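Aminoacyl-tRNA synthetase (Cryptosporidium parvum, PDB 5F9Z) probably joins proline to its cognate tRNA in an ATP-dependent reaction, as a class II prolyl-tRNA synthetase whose active site here holds halofuginone and AMPPNP. Local coordinates at residues Thr211-Glu214 and Asn215-Phe218. Sequence-based numbering, arbitrary orientation.
With HFG (7-bromo-6-chloro-3-{3-[(2R,3S)-3-hydroxypiperidin-2-yl]-2-oxopropyl}quinazolin-4(3H)-one), chain E.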
loop_
_atom_site.group_PDB
_atom_site.type_symbol
_atom_site.label_atom_id
_atom_site.label_comp_id
_atom_site.label_asym_id
_atom_site.label_seq_id
_atom_site.Cartn_x
_atom_site.Cartn_y
_atom_site.Cartn_z
ATOM N N THR A 211 0.811 12.871 -11.751
ATOM C CA THR A 211 2.205 13.269 -11.876
ATOM C C THR A 211 2.560 14.243 -10.760
ATOM O O THR A 211 1.795 15.166 -10.463
ATOM C CB THR A 211 2.472 13.918 -13.238
ATOM O OG1 THR A 211 2.077 13.021 -14.284
ATOM C CG2 THR A 211 3.949 14.252 -13.395
ATOM N N LYS A 212 3.716 14.028 -10.141
ATOM C CA LYS A 212 4.202 14.956 -9.132
ATOM C C LYS A 212 4.567 16.290 -9.770
ATOM O O LYS A 212 4.985 16.357 -10.929
ATOM C CB LYS A 212 5.421 14.380 -8.410
ATOM C CG LYS A 212 5.121 13.196 -7.511
ATOM C CD LYS A 212 4.248 13.601 -6.338
ATOM C CE LYS A 212 4.048 12.440 -5.381
ATOM N NZ LYS A 212 3.133 12.790 -4.264
ATOM N N SER A 213 4.401 17.360 -8.999
ATOM C CA SER A 213 4.842 18.669 -9.448
ATOM C C SER A 213 6.370 18.717 -9.497
ATOM O O SER A 213 7.066 17.818 -9.016
ATOM C CB SER A 213 4.301 19.762 -8.528
ATOM O OG SER A 213 4.752 19.576 -7.198
ATOM N N GLU A 214 6.892 19.789 -10.096
ATOM C CA GLU A 214 8.340 19.945 -10.180
ATOM C C GLU A 214 8.959 20.089 -8.796
ATOM O O GLU A 214 10.071 19.607 -8.551
ATOM C CB GLU A 214 8.688 21.150 -11.055
ATOM C CG GLU A 214 8.208 21.036 -12.493
ATOM C CD GLU A 214 8.912 19.932 -13.260
ATOM O OE1 GLU A 214 10.039 19.556 -12.874
ATOM O OE2 GLU A 214 8.335 19.437 -14.251
ATOM N N ASN A 215 8.250 20.742 -7.875
ATOM C CA ASN A 215 8.745 20.907 -6.515
ATOM C C ASN A 215 8.624 19.632 -5.691
ATOM O O ASN A 215 9.332 19.489 -4.688
ATOM C CB ASN A 215 7.996 22.053 -5.826
ATOM C CG ASN A 215 8.498 22.319 -4.421
ATOM O OD1 ASN A 215 7.737 22.253 -3.455
ATOM N ND2 ASN A 215 9.787 22.613 -4.297
ATOM N N GLU A 216 7.761 18.699 -6.096
ATOM C CA GLU A 216 7.529 17.475 -5.344
ATOM C C GLU A 216 8.114 16.229 -5.993
ATOM O O GLU A 216 8.109 15.166 -5.361
ATOM C CB GLU A 216 6.022 17.264 -5.128
ATOM C CG GLU A 216 5.459 18.035 -3.950
ATOM C CD GLU A 216 5.972 17.511 -2.624
ATOM O OE1 GLU A 216 5.832 16.297 -2.371
ATOM O OE2 GLU A 216 6.526 18.310 -1.841
ATOM N N LYS A 217 8.616 16.321 -7.220
ATOM C CA LYS A 217 9.138 15.142 -7.893
ATOM C C LYS A 217 10.486 14.737 -7.299
ATOM O O LYS A 217 11.110 15.473 -6.529
ATOM C CB LYS A 217 9.281 15.396 -9.393
ATOM C CG LYS A 217 10.485 16.243 -9.765
ATOM C CD LYS A 217 10.600 16.410 -11.270
ATOM C CE LYS A 217 11.865 17.166 -11.646
ATOM N NZ LYS A 217 11.930 17.450 -13.107
ATOM N N PHE A 218 10.925 13.541 -7.664
ATOM C CA PHE A 218 12.252 13.062 -7.294
ATOM C C PHE A 218 13.303 13.924 -7.980
ATOM O O PHE A 218 13.362 13.940 -9.217
ATOM C CB PHE A 218 12.402 11.595 -7.698
ATOM C CG PHE A 218 13.719 10.978 -7.310
ATOM C CD1 PHE A 218 14.403 11.398 -6.183
ATOM C CD2 PHE A 218 14.271 9.967 -8.082
ATOM C CE1 PHE A 218 15.613 10.825 -5.835
ATOM C CE2 PHE A 218 15.478 9.391 -7.737
ATOM C CZ PHE A 218 16.149 9.820 -6.612
HETATM O "O4'" HFG E . 14.635 6.212 -3.461
HETATM C C21 HFG E . 14.271 7.163 -4.089
HETATM C "C3'" HFG E . 13.850 7.015 -5.569
HETATM C "C2'" HFG E . 13.538 5.572 -5.968
HETATM N "N1'" HFG E . 14.642 4.740 -5.735
HETATM C "C6'" HFG E . 14.254 3.364 -5.650
HETATM C "C5'" HFG E . 12.876 3.104 -6.263
HETATM C "C4'" HFG E . 11.842 3.851 -5.609
HETATM C C39 HFG E . 12.307 5.106 -5.162
HETATM O "O7'" HFG E . 11.212 6.149 -5.322
HETATM C "C1'" HFG E . 14.207 8.645 -3.377
HETATM N N3 HFG E . 15.018 8.626 -2.086
HETATM C C4 HFG E . 16.402 8.531 -2.144
HETATM O O11 HFG E . 16.975 8.464 -3.233
HETATM C C10 HFG E . 17.127 8.516 -0.988
HETATM C C5 HFG E . 18.566 8.421 -1.008
HETATM C C2 HFG E . 14.406 8.701 -0.924
HETATM N N1 HFG E . 15.084 8.686 0.233
HETATM C C9 HFG E . 16.448 8.595 0.212
HETATM C C8 HFG E . 17.161 8.581 1.421
HETATM C C7 HFG E . 18.574 8.486 1.397
HETATM BR BR1 HFG E . 19.562 8.465 3.084
HETATM C C6 HFG E . 19.264 8.407 0.177
HETATM CL CL1 HFG E . 21.023 8.290 0.155
HETATM O O HOH W 1 3.368 15.226 -3.327
HETATM O O HOH W 2 11.841 18.439 -6.670
#
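S213 and E216 meet at the turn, and two acceptors of S213 converge on one donor. E216 N donates a hydrogen bond to S213 O (3.1 Å), coming from above the carbonyl plane, 73° out of it. A weak bond joins the same N to S213 OG at 3.3 Å; with chi1 at 60° the hydroxyl is turned back over its own backbone. S213 O also takes a weak bond from K217 N. This inner side is tight: K212 CB sits 3.8 Å from K217 CA, and K212 and S213 are buried. Water 1 bridges K212 NZ and E216 OE1, 4.8 Å apart; K212 NZ also reaches L477 O and E228, and E216 pairs with K454 and K475. S213 OG bonds E450 of helix 447-458.

The outer side is looser. E214, exposed, runs side by side with the extended K217 chain, and K217 NZ meets the syn lone pair of OE1 at 2.8 Å in a salt bridge; D222 O is a second partner of this ammonium. Water 2 links E214 O to K217 O. Halofuginone C3' lies over one face of the F218 ring, offset toward its rim and 3.6 Å from CE2. The whole is a local turn, closed on S213 O, starting the longer loop between antiparallel strands 208-211 and 223-231 of the class II core, which then brings F218 into the halofuginone pocket.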